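PDB 4K0J: heavy metal cation tricomponent efflux pump ZneA(CzcA-like), which exports Zn(II) as a zinc/proton antiporter of the RND superfamily, the inner-membrane component of a three-part heavy-metal efflux system. Local coordinates for residues I402-N407 and L430-P435; I397-I402 and T966-G971; L926-M931 and A1002-L1007. One frame throughout, in Å; residues are numbered along the deposited sequence.

Contact 1: residues I402-N407 and L430-P435; sequences IVVMEN and LQVARP
N407 and Q431 meet through their terminal amides, while beside them V432 is set against the helix backbone at V403 and V404. The amide planes are turned 78° apart, so the two groups do not form a coplanar pair, and the side chains approach each other at a slant. The link is a single weak hydrogen bond from ND2 of N407 to OE1 of Q431, 3.3 Å long, with an N-H...O angle of 154°. CG of N407, anti to the backbone N (chi1 -153°), carries the amide out toward Q431. ND2 also comes within 3.7 Å of CB of Q431. The same ND2 makes a second weak hydrogen bond, to the carbonyl O of S428, so two acceptors of the residues leading into helix 433-447 share one amide nitrogen.

V432 provides the apolar half. Its CG1 sits between the backbone N and the carbonyl carbon and lies 4.3 Å from CA of V404. It is 4.4 Å from CG2 of the same valine and equally far from O of V403, a loose fit in which a methyl rests on main chain as much as on side chain. The polar link joins a buried asparagine to an exposed glutamine, whereas both valines that V432 meets are buried.

The segments belong to consecutive predicted transmembrane helices, and the contact joins the later part of helix 399-411 to the start of the next. Helix 911-939 takes up V432 and P435 through I929 and I930, helix 958-970 lies against I402 and E406, and helix 356-363 packs on I402 and M405.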
loop_
_atom_site.group_PDB
_atom_site.type_symbol
_atom_site.label_atom_id
_atom_site.label_comp_id
_atom_site.label_asym_id
_atom_site.label_seq_id
_atom_site.Cartn_x
_atom_site.Cartn_y
_atom_site.Cartn_z
ATOM N N ILE C 402 -45.053 -18.849 0.794
ATOM C CA ILE C 402 -46.351 -19.259 0.260
ATOM C C ILE C 402 -46.783 -20.651 0.716
ATOM O O ILE C 402 -47.971 -20.969 0.704
ATOM C CB ILE C 402 -46.405 -19.173 -1.282
ATOM C CG1 ILE C 402 -45.554 -20.270 -1.919
ATOM C CG2 ILE C 402 -45.971 -17.796 -1.761
ATOM C CD1 ILE C 402 -45.553 -20.224 -3.430
ATOM N N VAL C 403 -45.824 -21.478 1.120
ATOM C CA VAL C 403 -46.143 -22.808 1.625
ATOM C C VAL C 403 -46.842 -22.713 2.975
ATOM O O VAL C 403 -47.741 -23.497 3.280
ATOM C CB VAL C 403 -44.885 -23.678 1.768
ATOM C CG1 VAL C 403 -44.396 -24.128 0.401
ATOM C CG2 VAL C 403 -43.801 -22.915 2.505
ATOM N N VAL C 404 -46.418 -21.738 3.774
ATOM C CA VAL C 404 -47.015 -21.473 5.073
ATOM C C VAL C 404 -48.454 -21.011 4.889
ATOM O O VAL C 404 -49.383 -21.564 5.482
ATOM C CB VAL C 404 -46.233 -20.381 5.818
ATOM C CG1 VAL C 404 -46.793 -20.190 7.214
ATOM C CG2 VAL C 404 -44.752 -20.733 5.865
ATOM N N MET C 405 -48.622 -19.995 4.048
ATOM C CA MET C 405 -49.934 -19.453 3.718
ATOM C C MET C 405 -50.867 -20.526 3.165
ATOM O O MET C 405 -52.059 -20.540 3.476
ATOM C CB MET C 405 -49.789 -18.315 2.705
ATOM C CG MET C 405 -51.106 -17.765 2.203
ATOM S SD MET C 405 -52.131 -17.124 3.536
ATOM C CE MET C 405 -51.114 -15.770 4.122
ATOM N N GLU C 406 -50.324 -21.421 2.345
ATOM C CA GLU C 406 -51.110 -22.520 1.796
ATOM C C GLU C 406 -51.511 -23.464 2.919
ATOM O O GLU C 406 -52.635 -23.966 2.949
ATOM C CB GLU C 406 -50.317 -23.279 0.725
ATOM C CG GLU C 406 -51.175 -24.001 -0.315
ATOM C CD GLU C 406 -51.841 -25.259 0.219
ATOM O OE1 GLU C 406 -51.312 -25.861 1.176
ATOM O OE2 GLU C 406 -52.898 -25.650 -0.321
ATOM N N ASN C 407 -50.591 -23.694 3.849
ATOM C CA ASN C 407 -50.841 -24.608 4.958
ATOM C C ASN C 407 -51.790 -24.024 6.002
ATOM O O ASN C 407 -52.295 -24.741 6.864
ATOM C CB ASN C 407 -49.522 -25.022 5.616
ATOM C CG ASN C 407 -49.603 -26.382 6.283
ATOM O OD1 ASN C 407 -50.267 -27.291 5.786
ATOM N ND2 ASN C 407 -48.924 -26.525 7.415
ATOM N N LEU C 430 -45.676 -24.717 12.244
ATOM C CA LEU C 430 -44.703 -25.662 12.777
ATOM C C LEU C 430 -44.681 -26.956 11.970
ATOM O O LEU C 430 -43.680 -27.674 11.958
ATOM C CB LEU C 430 -45.002 -25.959 14.248
ATOM C CG LEU C 430 -44.167 -25.221 15.299
ATOM C CD1 LEU C 430 -44.166 -23.723 15.056
ATOM C CD2 LEU C 430 -44.681 -25.535 16.696
ATOM N N GLN C 431 -45.791 -27.248 11.296
ATOM C CA GLN C 431 -45.912 -28.462 10.497
ATOM C C GLN C 431 -44.937 -28.454 9.326
ATOM O O GLN C 431 -44.247 -29.438 9.067
ATOM C CB GLN C 431 -47.340 -28.615 9.965
ATOM C CG GLN C 431 -48.415 -28.677 11.038
ATOM C CD GLN C 431 -49.808 -28.849 10.454
ATOM O OE1 GLN C 431 -49.964 -29.118 9.263
ATOM N NE2 GLN C 431 -50.826 -28.693 11.294
ATOM N N VAL C 432 -44.888 -27.330 8.620
ATOM C CA VAL C 432 -44.064 -27.212 7.427
ATOM C C VAL C 432 -42.810 -26.379 7.725
ATOM O O VAL C 432 -42.108 -25.929 6.820
ATOM C CB VAL C 432 -44.890 -26.620 6.258
ATOM C CG1 VAL C 432 -45.087 -25.117 6.436
ATOM C CG2 VAL C 432 -44.257 -26.954 4.911
ATOM N N ALA C 433 -42.523 -26.199 9.011
ATOM C CA ALA C 433 -41.363 -25.424 9.444
ATOM C C ALA C 433 -40.031 -26.075 9.067
ATOM O O ALA C 433 -39.262 -25.499 8.310
ATOM C CB ALA C 433 -41.420 -25.167 10.940
ATOM N N ARG C 434 -39.763 -27.264 9.607
ATOM C CA ARG C 434 -38.511 -27.988 9.335
ATOM C C ARG C 434 -38.153 -28.153 7.842
ATOM O O ARG C 434 -37.010 -27.879 7.446
ATOM C CB ARG C 434 -38.485 -29.349 10.051
ATOM C CG ARG C 434 -38.434 -29.270 11.570
ATOM C CD ARG C 434 -37.041 -28.932 12.080
ATOM N NE ARG C 434 -36.067 -29.978 11.775
ATOM C CZ ARG C 434 -35.857 -31.052 12.531
ATOM N NH1 ARG C 434 -36.559 -31.236 13.638
ATOM N NH2 ARG C 434 -34.948 -31.946 12.176
ATOM N N PRO C 435 -39.119 -28.596 7.007
ATOM C CA PRO C 435 -38.793 -28.702 5.580
ATOM C C PRO C 435 -38.515 -27.340 4.947
ATOM O O PRO C 435 -37.899 -27.282 3.883
ATOM C CB PRO C 435 -40.064 -29.306 4.972
ATOM C CG PRO C 435 -40.763 -29.960 6.105
ATOM C CD PRO C 435 -40.477 -29.099 7.286
#

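Contact 2: residues I397-I402 and T966-G971; sequences IVDGAI and TVAALG
V967 is the hub of this contact: its CG2 methyl is approached by V398, D399 and I402 together. CD1 of I402 meets it tip to tip at 3.7 Å, and CG2 of V398 stands 4.1 Å away. D399 runs past V967 in the opposite direction, laying OD1 beside the same methyl, while its OD2 is 3.9 Å from CB of A968. Here the carboxylate faces hydrocarbon, and the two segments share no polar bond.

The segments come from predicted transmembrane helices in the two sequence-distant halves of an RND permease. In this family, acidic residues on the fourth transmembrane helix are generally held to relay protons; D399, buried on that helix, is consistent with such a part.

A second layer surrounds these groups. V398 O accepts from the backbone N of both A401 and I402, which holds the backbone from V398 to I402 in a turn. With chi2 of I402 at -179°, CD1 is extended away from CA. T964, V923 and L926 touch the D399 side chain, and V923 also reaches A968. Farther out, helix 323-353 backs both partners, with L349 on I402 and V348 on V967, while I366 of helix 365-379 lies on V398.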
loop_
_atom_site.group_PDB
_atom_site.type_symbol
_atom_site.label_atom_id
_atom_site.label_comp_id
_atom_site.label_asym_id
_atom_site.label_seq_id
_atom_site.Cartn_x
_atom_site.Cartn_y
_atom_site.Cartn_z
ATOM N N ILE C 397 -38.263 -16.641 -4.144
ATOM C CA ILE C 397 -38.068 -16.031 -2.833
ATOM C C ILE C 397 -39.260 -16.307 -1.926
ATOM O O ILE C 397 -39.104 -16.568 -0.732
ATOM C CB ILE C 397 -37.898 -14.499 -2.948
ATOM C CG1 ILE C 397 -36.899 -14.143 -4.050
ATOM C CG2 ILE C 397 -37.467 -13.899 -1.614
ATOM C CD1 ILE C 397 -36.698 -12.653 -4.218
ATOM N N VAL C 398 -40.454 -16.251 -2.505
ATOM C CA VAL C 398 -41.690 -16.363 -1.745
ATOM C C VAL C 398 -42.065 -17.804 -1.422
ATOM O O VAL C 398 -42.955 -18.048 -0.610
ATOM C CB VAL C 398 -42.854 -15.712 -2.497
ATOM C CG1 VAL C 398 -42.560 -14.249 -2.732
ATOM C CG2 VAL C 398 -43.096 -16.429 -3.815
ATOM N N ASP C 399 -41.387 -18.756 -2.055
ATOM C CA ASP C 399 -41.655 -20.170 -1.814
ATOM C C ASP C 399 -41.411 -20.551 -0.361
ATOM O O ASP C 399 -41.938 -21.550 0.127
ATOM C CB ASP C 399 -40.816 -21.042 -2.744
ATOM C CG ASP C 399 -41.283 -20.963 -4.179
ATOM O OD1 ASP C 399 -42.118 -20.083 -4.473
ATOM O OD2 ASP C 399 -40.817 -21.773 -5.008
ATOM N N GLY C 400 -40.612 -19.749 0.331
ATOM C CA GLY C 400 -40.428 -19.932 1.752
ATOM C C GLY C 400 -41.657 -19.466 2.499
ATOM O O GLY C 400 -41.919 -19.902 3.618
ATOM N N ALA C 401 -42.426 -18.584 1.869
ATOM C CA ALA C 401 -43.576 -17.972 2.524
ATOM C C ALA C 401 -44.917 -18.546 2.080
ATOM O O ALA C 401 -45.819 -18.709 2.896
ATOM C CB ALA C 401 -43.558 -16.460 2.319
ATOM N N ILE C 402 -45.053 -18.849 0.794
ATOM C CA ILE C 402 -46.351 -19.259 0.260
ATOM C C ILE C 402 -46.783 -20.651 0.716
ATOM O O ILE C 402 -47.971 -20.969 0.704
ATOM C CB ILE C 402 -46.405 -19.173 -1.282
ATOM C CG1 ILE C 402 -45.554 -20.270 -1.919
ATOM C CG2 ILE C 402 -45.971 -17.796 -1.761
ATOM C CD1 ILE C 402 -45.553 -20.224 -3.430
ATOM N N THR C 966 -45.034 -22.690 -9.897
ATOM C CA THR C 966 -45.571 -21.709 -10.828
ATOM C C THR C 966 -44.924 -20.343 -10.644
ATOM O O THR C 966 -44.419 -19.758 -11.603
ATOM C CB THR C 966 -47.091 -21.573 -10.706
ATOM O OG1 THR C 966 -47.705 -22.835 -10.996
ATOM C CG2 THR C 966 -47.602 -20.534 -11.686
ATOM N N VAL C 967 -44.941 -19.831 -9.416
ATOM C CA VAL C 967 -44.330 -18.530 -9.155
ATOM C C VAL C 967 -42.844 -18.536 -9.499
ATOM O O VAL C 967 -42.322 -17.568 -10.056
ATOM C CB VAL C 967 -44.529 -18.061 -7.700
ATOM C CG1 VAL C 967 -45.953 -17.596 -7.484
ATOM C CG2 VAL C 967 -44.168 -19.167 -6.727
ATOM N N ALA C 968 -42.167 -19.636 -9.187
ATOM C CA ALA C 968 -40.745 -19.734 -9.480
ATOM C C ALA C 968 -40.497 -19.864 -10.981
ATOM O O ALA C 968 -39.379 -19.672 -11.447
ATOM C CB ALA C 968 -40.122 -20.897 -8.728
ATOM N N ALA C 969 -41.544 -20.180 -11.737
ATOM C CA ALA C 969 -41.401 -20.400 -13.171
ATOM C C ALA C 969 -42.064 -19.312 -14.005
ATOM O O ALA C 969 -42.084 -19.395 -15.230
ATOM C CB ALA C 969 -41.948 -21.762 -13.557
ATOM N N LEU C 970 -42.607 -18.296 -13.343
ATOM C CA LEU C 970 -43.200 -17.166 -14.056
ATOM C C LEU C 970 -42.439 -15.879 -13.781
ATOM O O LEU C 970 -42.635 -14.874 -14.464
ATOM C CB LEU C 970 -44.681 -16.992 -13.707
ATOM C CG LEU C 970 -45.639 -18.033 -14.286
ATOM C CD1 LEU C 970 -47.053 -17.486 -14.324
ATOM C CD2 LEU C 970 -45.198 -18.475 -15.670
ATOM N N GLY C 971 -41.569 -15.916 -12.780
ATOM C CA GLY C 971 -40.727 -14.776 -12.477
ATOM C C GLY C 971 -39.616 -14.640 -13.498
ATOM O O GLY C 971 -39.044 -13.565 -13.670
#

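Contact 3: residues L926-M931 and A1002-L1007; sequences LNAIIM and ALTLVL
Two predicted transmembrane helices of the second half of the pump, 911-933 and 993-1015, come together here, with T1004 seated on the backbone at N927 and A928. The methyl CG2 of T1004 does the touching: it lies 4.0 Å from CA of A928 and also comes close to C and CB of N927. With only an alanine and a threonine between them, the main chains come close, CA of A928 being 6.2 Å from CA of T1004.

The threonine's polar end is turned elsewhere. With OG1 beside its own backbone N (chi1 -45°), the hydroxyl bonds to the carbonyl O of A1000, one turn back, and CG2 is left to face the neighbouring helix. N927 likewise offers only carbon to this contact, for its OD1 is hydrogen-bonded to OG1 of T964 on helix 958-970.

The threonine lies in a weakly bonded helical turn, and V1006 occupies the N-cap position of helix 1007-1015. Between these, L1005 sends CD2 to CE of M931, 3.7 Å away, the two side chains lying at a slant to each other. Bends at chi2 (57°) and chi3 (70°) fold the M931 chain so that CE reaches L1005, while CG passes 4.2 Å from O of T1004. Beyond this pair, V961 and L962 of helix 958-970 pack on L1005, while A954 touches M931.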
loop_
_atom_site.group_PDB
_atom_site.type_symbol
_atom_site.label_atom_id
_atom_site.label_comp_id
_atom_site.label_asym_id
_atom_site.label_seq_id
_atom_site.Cartn_x
_atom_site.Cartn_y
_atom_site.Cartn_z
ATOM N N LEU C 926 -36.482 -28.177 -3.483
ATOM C CA LEU C 926 -37.367 -27.646 -2.457
ATOM C C LEU C 926 -38.723 -28.321 -2.575
ATOM O O LEU C 926 -39.295 -28.763 -1.577
ATOM C CB LEU C 926 -37.531 -26.132 -2.590
ATOM C CG LEU C 926 -38.429 -25.533 -1.504
ATOM C CD1 LEU C 926 -37.773 -25.699 -0.146
ATOM C CD2 LEU C 926 -38.748 -24.071 -1.773
ATOM N N ASN C 927 -39.233 -28.400 -3.800
ATOM C CA ASN C 927 -40.498 -29.088 -4.039
ATOM C C ASN C 927 -40.438 -30.568 -3.657
ATOM O O ASN C 927 -41.351 -31.092 -3.002
ATOM C CB ASN C 927 -40.953 -28.915 -5.490
ATOM C CG ASN C 927 -41.585 -27.557 -5.744
ATOM O OD1 ASN C 927 -42.215 -26.980 -4.859
ATOM N ND2 ASN C 927 -41.418 -27.041 -6.956
ATOM N N ALA C 928 -39.353 -31.231 -4.054
ATOM C CA ALA C 928 -39.136 -32.624 -3.668
ATOM C C ALA C 928 -39.114 -32.791 -2.145
ATOM O O ALA C 928 -39.736 -33.708 -1.600
ATOM C CB ALA C 928 -37.846 -33.150 -4.277
ATOM N N ILE C 929 -38.400 -31.896 -1.466
ATOM C CA ILE C 929 -38.301 -31.923 -0.011
ATOM C C ILE C 929 -39.666 -31.780 0.636
ATOM O O ILE C 929 -40.023 -32.577 1.492
ATOM C CB ILE C 929 -37.369 -30.820 0.528
ATOM C CG1 ILE C 929 -35.906 -31.226 0.349
ATOM C CG2 ILE C 929 -37.637 -30.560 2.004
ATOM C CD1 ILE C 929 -34.931 -30.107 0.639
ATOM N N ILE C 930 -40.427 -30.771 0.224
ATOM C CA ILE C 930 -41.765 -30.560 0.774
ATOM C C ILE C 930 -42.647 -31.792 0.585
ATOM O O ILE C 930 -43.275 -32.277 1.538
ATOM C CB ILE C 930 -42.450 -29.336 0.145
ATOM C CG1 ILE C 930 -41.762 -28.053 0.610
ATOM C CG2 ILE C 930 -43.924 -29.295 0.522
ATOM C CD1 ILE C 930 -41.831 -27.840 2.106
ATOM N N MET C 931 -42.678 -32.299 -0.646
ATOM C CA MET C 931 -43.437 -33.505 -0.959
ATOM C C MET C 931 -43.082 -34.660 -0.023
ATOM O O MET C 931 -43.935 -35.157 0.721
ATOM C CB MET C 931 -43.202 -33.914 -2.415
ATOM C CG MET C 931 -43.607 -35.344 -2.735
ATOM S SD MET C 931 -45.331 -35.682 -2.347
ATOM C CE MET C 931 -46.157 -34.721 -3.611
ATOM N N ALA C 1002 -43.976 -32.306 -12.916
ATOM C CA ALA C 1002 -44.746 -33.426 -13.452
ATOM C C ALA C 1002 -44.100 -34.765 -13.113
ATOM O O ALA C 1002 -44.720 -35.819 -13.252
ATOM C CB ALA C 1002 -44.910 -33.282 -14.957
ATOM N N LEU C 1003 -42.848 -34.718 -12.673
ATOM C CA LEU C 1003 -42.140 -35.920 -12.268
ATOM C C LEU C 1003 -41.906 -35.905 -10.760
ATOM O O LEU C 1003 -41.440 -36.886 -10.182
ATOM C CB LEU C 1003 -40.821 -36.047 -13.034
ATOM C CG LEU C 1003 -40.960 -36.032 -14.561
ATOM C CD1 LEU C 1003 -39.606 -36.180 -15.240
ATOM C CD2 LEU C 1003 -41.922 -37.114 -15.037
ATOM N N THR C 1004 -42.247 -34.784 -10.130
ATOM C CA THR C 1004 -42.154 -34.653 -8.681
ATOM C C THR C 1004 -43.443 -35.152 -8.049
ATOM O O THR C 1004 -43.458 -35.586 -6.898
ATOM C CB THR C 1004 -41.948 -33.187 -8.257
ATOM O OG1 THR C 1004 -40.949 -32.580 -9.084
ATOM C CG2 THR C 1004 -41.515 -33.103 -6.802
ATOM N N LEU C 1005 -44.527 -35.089 -8.816
ATOM C CA LEU C 1005 -45.846 -35.443 -8.308
ATOM C C LEU C 1005 -46.319 -36.798 -8.822
ATOM O O LEU C 1005 -47.416 -37.242 -8.487
ATOM C CB LEU C 1005 -46.861 -34.364 -8.684
ATOM C CG LEU C 1005 -46.469 -32.941 -8.287
ATOM C CD1 LEU C 1005 -47.537 -31.942 -8.709
ATOM C CD2 LEU C 1005 -46.208 -32.861 -6.791
ATOM N N VAL C 1006 -45.493 -37.452 -9.634
ATOM C CA VAL C 1006 -45.863 -38.744 -10.207
ATOM C C VAL C 1006 -44.839 -39.837 -9.905
ATOM O O VAL C 1006 -45.111 -40.753 -9.129
ATOM C CB VAL C 1006 -46.071 -38.657 -11.734
ATOM C CG1 VAL C 1006 -46.444 -40.020 -12.295
ATOM C CG2 VAL C 1006 -47.145 -37.632 -12.068
ATOM N N LEU C 1007 -43.666 -39.743 -10.522
ATOM C CA LEU C 1007 -42.628 -40.756 -10.349
ATOM C C LEU C 1007 -42.059 -40.754 -8.932
ATOM O O LEU C 1007 -41.563 -41.773 -8.450
ATOM C CB LEU C 1007 -41.495 -40.548 -11.357
ATOM C CG LEU C 1007 -41.829 -40.624 -12.847
ATOM C CD1 LEU C 1007 -40.600 -40.285 -13.671
ATOM C CD2 LEU C 1007 -42.363 -42.000 -13.220
#

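Overall arrangement
All three contacts lie in the membrane part of the chain, their centres 14 to 16 Å apart. Contacts 2 and 3 engage buried residues throughout; contact 1, between the later part of helix 399-411 and the start of the next helix, includes the exposed Q431 and alone has a hydrogen bond, a weak one, between its segments. Contacts 1 and 2 both draw on helix 399-411 and share I402. Helix 911-939 links them to contact 3: CD1 of I930 packs on CB of P435, and CD2 of L926 lies 3.8 Å from CB of D399. Helix 958-970 also borders contacts 1 and 3. Methyl packing dominates contacts 2 and 3, but a carboxylate enters only contact 2.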